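Local coordinates for RNA pseudouridylate synthase domain-containing protein 1 (PDB 5VBB) that probably acts as an RNA pseudouridine synthase of the RluA family, isomerising uridine to pseudouridine in an RNA target, at residues V112-A117 against S181-P186; Q175-C180 against F204-H209. All coordinates share one frame; numbering follows the deposited sequence.

Contact 1. Residues V112-A117 against S181-P186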
# COMPACT_ATOMS: atom_id res chain seq x y z
N VAL A 112 -8.99 -5.16 13.31
CA VAL A 112 -7.96 -6.09 13.78
C VAL A 112 -6.66 -5.35 13.94
O VAL A 112 -6.22 -4.67 13.01
CB VAL A 112 -7.79 -7.28 12.79
CG1 VAL A 112 -6.68 -8.23 13.23
CG2 VAL A 112 -9.09 -8.02 12.59
N THR A 113 -6.00 -5.54 15.08
CA THR A 113 -4.65 -5.02 15.33
C THR A 113 -3.75 -6.20 15.02
O THR A 113 -3.96 -7.27 15.58
CB THR A 113 -4.50 -4.61 16.80
OG1 THR A 113 -5.41 -3.56 17.05
CG2 THR A 113 -3.13 -4.11 17.11
N ILE A 114 -2.80 -6.05 14.11
CA ILE A 114 -1.90 -7.15 13.73
C ILE A 114 -0.55 -6.72 14.22
O ILE A 114 0.02 -5.74 13.70
CB ILE A 114 -1.85 -7.43 12.23
CG1 ILE A 114 -3.28 -7.45 11.62
CG2 ILE A 114 -1.12 -8.77 12.03
CD1 ILE A 114 -3.34 -7.40 10.17
N SER A 115 -0.04 -7.42 15.21
CA SER A 115 1.19 -7.02 15.90
C SER A 115 2.32 -8.04 15.78
O SER A 115 3.38 -7.76 16.31
CB SER A 115 0.86 -6.80 17.37
OG SER A 115 0.40 -8.00 17.98
N HIS A 116 2.12 -9.20 15.12
CA HIS A 116 3.18 -10.21 15.00
C HIS A 116 4.40 -9.59 14.38
O HIS A 116 4.27 -8.89 13.37
CB HIS A 116 2.77 -11.38 14.09
CG HIS A 116 1.62 -12.22 14.56
ND1 HIS A 116 1.29 -12.32 15.90
CD2 HIS A 116 0.76 -12.97 13.83
CE1 HIS A 116 0.25 -13.14 15.94
NE2 HIS A 116 -0.11 -13.53 14.72
N ALA A 117 5.57 -9.83 14.96
CA ALA A 117 6.83 -9.28 14.48
C ALA A 117 7.18 -9.93 13.13
O ALA A 117 6.84 -11.08 12.90
CB ALA A 117 7.93 -9.50 15.50
N SER A 181 -1.59 -12.08 5.09
CA SER A 181 -1.36 -13.50 4.81
C SER A 181 -1.25 -14.29 6.11
O SER A 181 -1.82 -15.38 6.21
CB SER A 181 -0.12 -13.68 3.95
OG SER A 181 0.16 -15.05 3.74
N ALA A 182 -0.57 -13.73 7.12
CA ALA A 182 -0.42 -14.35 8.43
C ALA A 182 -1.77 -14.51 9.16
O ALA A 182 -1.92 -15.44 9.96
CB ALA A 182 0.52 -13.54 9.29
N LEU A 183 -2.74 -13.59 8.93
CA LEU A 183 -4.09 -13.69 9.50
C LEU A 183 -4.92 -14.78 8.79
O LEU A 183 -6.04 -15.01 9.21
CB LEU A 183 -4.92 -12.40 9.32
CG LEU A 183 -4.68 -11.22 10.18
CD1 LEU A 183 -5.70 -10.10 9.81
CD2 LEU A 183 -4.77 -11.59 11.63
N GLY A 184 -4.45 -15.26 7.64
CA GLY A 184 -5.18 -16.17 6.78
C GLY A 184 -6.03 -15.43 5.77
O GLY A 184 -6.95 -16.03 5.23
N HIS A 185 -5.74 -14.11 5.49
CA HIS A 185 -6.49 -13.27 4.55
C HIS A 185 -5.55 -12.58 3.62
O HIS A 185 -5.42 -11.34 3.65
CB HIS A 185 -7.39 -12.29 5.32
CG HIS A 185 -8.36 -13.01 6.20
ND1 HIS A 185 -9.43 -13.69 5.67
CD2 HIS A 185 -8.37 -13.18 7.54
CE1 HIS A 185 -10.07 -14.23 6.69
NE2 HIS A 185 -9.45 -13.94 7.84
N PRO A 186 -4.82 -13.35 2.78
CA PRO A 186 -3.83 -12.73 1.90
C PRO A 186 -4.42 -11.74 0.91
O PRO A 186 -5.59 -11.84 0.53
CB PRO A 186 -3.18 -13.92 1.17
CG PRO A 186 -4.11 -15.05 1.37
CD PRO A 186 -4.84 -14.83 2.63
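L183 meets V112 and I114 in a small apolar contact between the end of helix 175-182 and strand 111-114. Before it, S181 does not touch the strand. Its OG is hydrogen-bonded to the carbonyl oxygen of Y193. A182 points toward the strand side but only loosely. Its CB comes no nearer than 4.6 Å to CD2 of the H116 ring, and it also touches I132. L183 does most of the work. Its branch is extended, with CD1 anti to CA (chi2 -177°), and this carries CD1 out to the strand. The approach is tip to tip. L183 CD1 lies 3.6 Å from I114 CD1 and 4.0 Å from V112 CG1. L183 CD2 also comes to 4.2 Å from V112 CG1. V112 holds CG1 anti to its own nitrogen (chi1 178°), which directs that methyl at L183 CD1. L148 on the neighbouring strand 146-156 touches both I114 and L183, so the leucine packs against two strands. G184 then leaves the helical conformation with positive phi and closes the helix in a Schellman motif. G184 N bonds to S181 O at 3.0 Å, and H185 N probably bonds to C180 O at 2.9 Å. H185 and P186 lead the chain away from strand 111-114. H185 ND1 and the backbone of P186 both bond to R104. The arrangement is a Schellman-capped helix end packed by one leucine against the face of an antiparallel sheet, at the partly buried margin of the pseudouridine synthase fold.

Contact 2. Residues Q175-C180 against F204-H209. With SO4 (sulfate ion), chain B.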
# COMPACT_ATOMS: atom_id res chain seq x y z
N GLN A 175 5.26 -5.47 4.75
CA GLN A 175 4.48 -5.58 6.00
C GLN A 175 3.03 -5.94 5.83
O GLN A 175 2.55 -6.86 6.48
CB GLN A 175 4.51 -4.26 6.74
CG GLN A 175 3.72 -4.32 8.04
CD GLN A 175 4.10 -3.27 9.04
OE1 GLN A 175 5.28 -2.94 9.23
NE2 GLN A 175 3.11 -2.73 9.71
N LEU A 176 2.33 -5.19 5.00
CA LEU A 176 0.88 -5.37 4.86
C LEU A 176 0.58 -6.72 4.25
O LEU A 176 -0.33 -7.41 4.68
CB LEU A 176 0.32 -4.24 3.97
CG LEU A 176 0.62 -2.84 4.47
CD1 LEU A 176 0.18 -1.82 3.50
CD2 LEU A 176 0.00 -2.61 5.83
N ARG A 177 1.39 -7.12 3.27
CA ARG A 177 1.18 -8.39 2.61
C ARG A 177 1.48 -9.55 3.53
O ARG A 177 0.78 -10.56 3.51
CB ARG A 177 2.05 -8.49 1.37
CG ARG A 177 1.66 -7.48 0.30
CD ARG A 177 2.84 -7.19 -0.60
NE ARG A 177 3.06 -8.32 -1.50
CZ ARG A 177 3.97 -8.36 -2.47
NH1 ARG A 177 4.79 -7.34 -2.67
NH2 ARG A 177 4.08 -9.43 -3.23
N VAL A 178 2.54 -9.41 4.35
CA VAL A 178 2.90 -10.49 5.27
C VAL A 178 1.86 -10.62 6.38
O VAL A 178 1.47 -11.74 6.74
CB VAL A 178 4.32 -10.27 5.81
CG1 VAL A 178 4.65 -11.25 6.96
CG2 VAL A 178 5.33 -10.37 4.69
N HIS A 179 1.47 -9.48 6.97
CA HIS A 179 0.50 -9.46 8.06
C HIS A 179 -0.87 -10.03 7.63
O HIS A 179 -1.47 -10.78 8.40
CB HIS A 179 0.34 -8.06 8.62
CG HIS A 179 1.25 -7.72 9.78
ND1 HIS A 179 1.32 -6.45 10.27
CD2 HIS A 179 2.09 -8.51 10.51
CE1 HIS A 179 2.20 -6.48 11.27
NE2 HIS A 179 2.63 -7.73 11.48
N CYS A 180 -1.38 -9.63 6.47
CA CYS A 180 -2.71 -10.11 6.01
C CYS A 180 -2.68 -11.62 5.70
O CYS A 180 -3.57 -12.36 6.13
CB CYS A 180 -3.16 -9.28 4.81
SG CYS A 180 -3.55 -7.56 5.25
N PHE A 204 -5.96 -9.78 -12.38
CA PHE A 204 -5.19 -8.96 -13.31
C PHE A 204 -4.09 -8.20 -12.61
O PHE A 204 -3.18 -7.71 -13.28
CB PHE A 204 -6.09 -7.99 -14.09
CG PHE A 204 -6.43 -6.68 -13.42
CD1 PHE A 204 -7.53 -6.58 -12.57
CD2 PHE A 204 -5.74 -5.52 -13.74
CE1 PHE A 204 -7.96 -5.34 -12.12
CE2 PHE A 204 -6.12 -4.29 -13.22
CZ PHE A 204 -7.23 -4.20 -12.40
N ARG A 205 -4.17 -8.06 -11.27
CA ARG A 205 -3.19 -7.31 -10.49
C ARG A 205 -3.22 -7.74 -9.06
O ARG A 205 -4.10 -8.48 -8.67
CB ARG A 205 -3.53 -5.84 -10.56
CG ARG A 205 -4.85 -5.45 -9.92
CD ARG A 205 -4.92 -3.94 -9.68
NE ARG A 205 -4.02 -3.60 -8.58
CZ ARG A 205 -3.82 -2.38 -8.10
NH1 ARG A 205 -4.48 -1.35 -8.61
NH2 ARG A 205 -2.97 -2.19 -7.11
N MET A 206 -2.30 -7.25 -8.27
CA MET A 206 -2.33 -7.46 -6.84
C MET A 206 -3.17 -6.34 -6.26
O MET A 206 -2.92 -5.18 -6.57
CB MET A 206 -0.93 -7.44 -6.24
CG MET A 206 -0.96 -7.81 -4.81
SD MET A 206 0.68 -7.95 -4.06
CE MET A 206 1.09 -6.20 -3.91
N MET A 207 -4.16 -6.67 -5.43
CA MET A 207 -5.10 -5.67 -4.90
C MET A 207 -4.61 -4.98 -3.60
O MET A 207 -5.23 -5.10 -2.55
CB MET A 207 -6.47 -6.33 -4.65
CG MET A 207 -7.00 -7.11 -5.85
SD MET A 207 -7.19 -6.10 -7.35
CE MET A 207 -7.59 -7.39 -8.55
N LEU A 208 -3.55 -4.20 -3.71
CA LEU A 208 -3.00 -3.39 -2.63
C LEU A 208 -2.70 -2.05 -3.25
O LEU A 208 -2.13 -2.02 -4.32
CB LEU A 208 -1.74 -4.04 -2.01
CG LEU A 208 -1.10 -3.31 -0.83
CD1 LEU A 208 -2.08 -3.24 0.36
CD2 LEU A 208 0.14 -4.03 -0.35
N HIS A 209 -3.15 -0.95 -2.60
CA HIS A 209 -3.07 0.39 -3.11
C HIS A 209 -2.72 1.36 -1.99
O HIS A 209 -3.39 1.35 -0.95
CB HIS A 209 -4.46 0.77 -3.66
CG HIS A 209 -4.52 2.15 -4.23
ND1 HIS A 209 -3.85 2.49 -5.39
CD2 HIS A 209 -5.18 3.26 -3.76
CE1 HIS A 209 -4.11 3.78 -5.60
NE2 HIS A 209 -4.92 4.27 -4.65
S SO4 B . 6.69 -7.21 -5.73
O1 SO4 B . 6.63 -8.06 -4.53
O2 SO4 B . 8.10 -6.88 -5.97
O3 SO4 B . 6.12 -7.89 -6.88
O4 SO4 B . 5.90 -6.01 -5.53
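R177 and L176 of helix 175-182 meet M206, in the loop before strand 208-216, and L208, the first residue of that strand. The guanidinium of R177 has the sulfur of M206 over one face, 3.4 Å above its plane and displaced toward the rim. The closest approach is R177 NE to M206 SD at 3.5 Å. The two side chains cross at about a right angle. R177 bends at chi3 (75°), which turns its head from the run of its methylenes. At the edge of the guanidinium, in its plane, sits O1 of a sulfate that probably came from the crystallisation liquor. NH1 of R177 bonds to sulfate O1 at 2.7 Å, fairly straight at 159°. NH2 of R177 adds a weak bond to the same oxygen. S69 OG also holds the sulfate. NH1 has a salt bridge to D67 and NH2 one to D190. A leucine in place of R177 would probably leave D67 and D190 without their cationic partner and the sulfate without its two N-H donors.

The apolar contacts involve L208. R177 CG rests 3.8 Å from L208 CD2, and L176 CD1 lies 4.1 Å from L208 CD1, the two leucines crossing at about a right angle. L176 also packs on Y99 and L166, and L208 on A101.

Within segment 204-209, R205 NE bonds to M206 O at 2.8 Å from above the carbonyl plane. M207 follows as the centre of an inverse gamma turn.

D67 is the catalytic aspartate by similarity. An arginine paired with that aspartate beside an anion is consistent with the active-site pocket of RluA-type pseudouridine synthases.

Both contacts use helix 175-182, and their centres are 12 Å apart. Contact 2 takes up the body of the helix, and contact 1 its C-terminal end and the loop beyond. Along the chain the segments alternate: 112-117, 175-180, 181-186, then 204-209. Both contacts reach the same large antiparallel sheet, contact 1 through strand 111-114 and contact 2 through strand 208-216. They also touch directly, where H179 NE2 probably bonds to H116 O at 2.8 Å. The helix thus joins the partly buried margin of the sheet to the buried region around the presumed active site, which lies at contact 2.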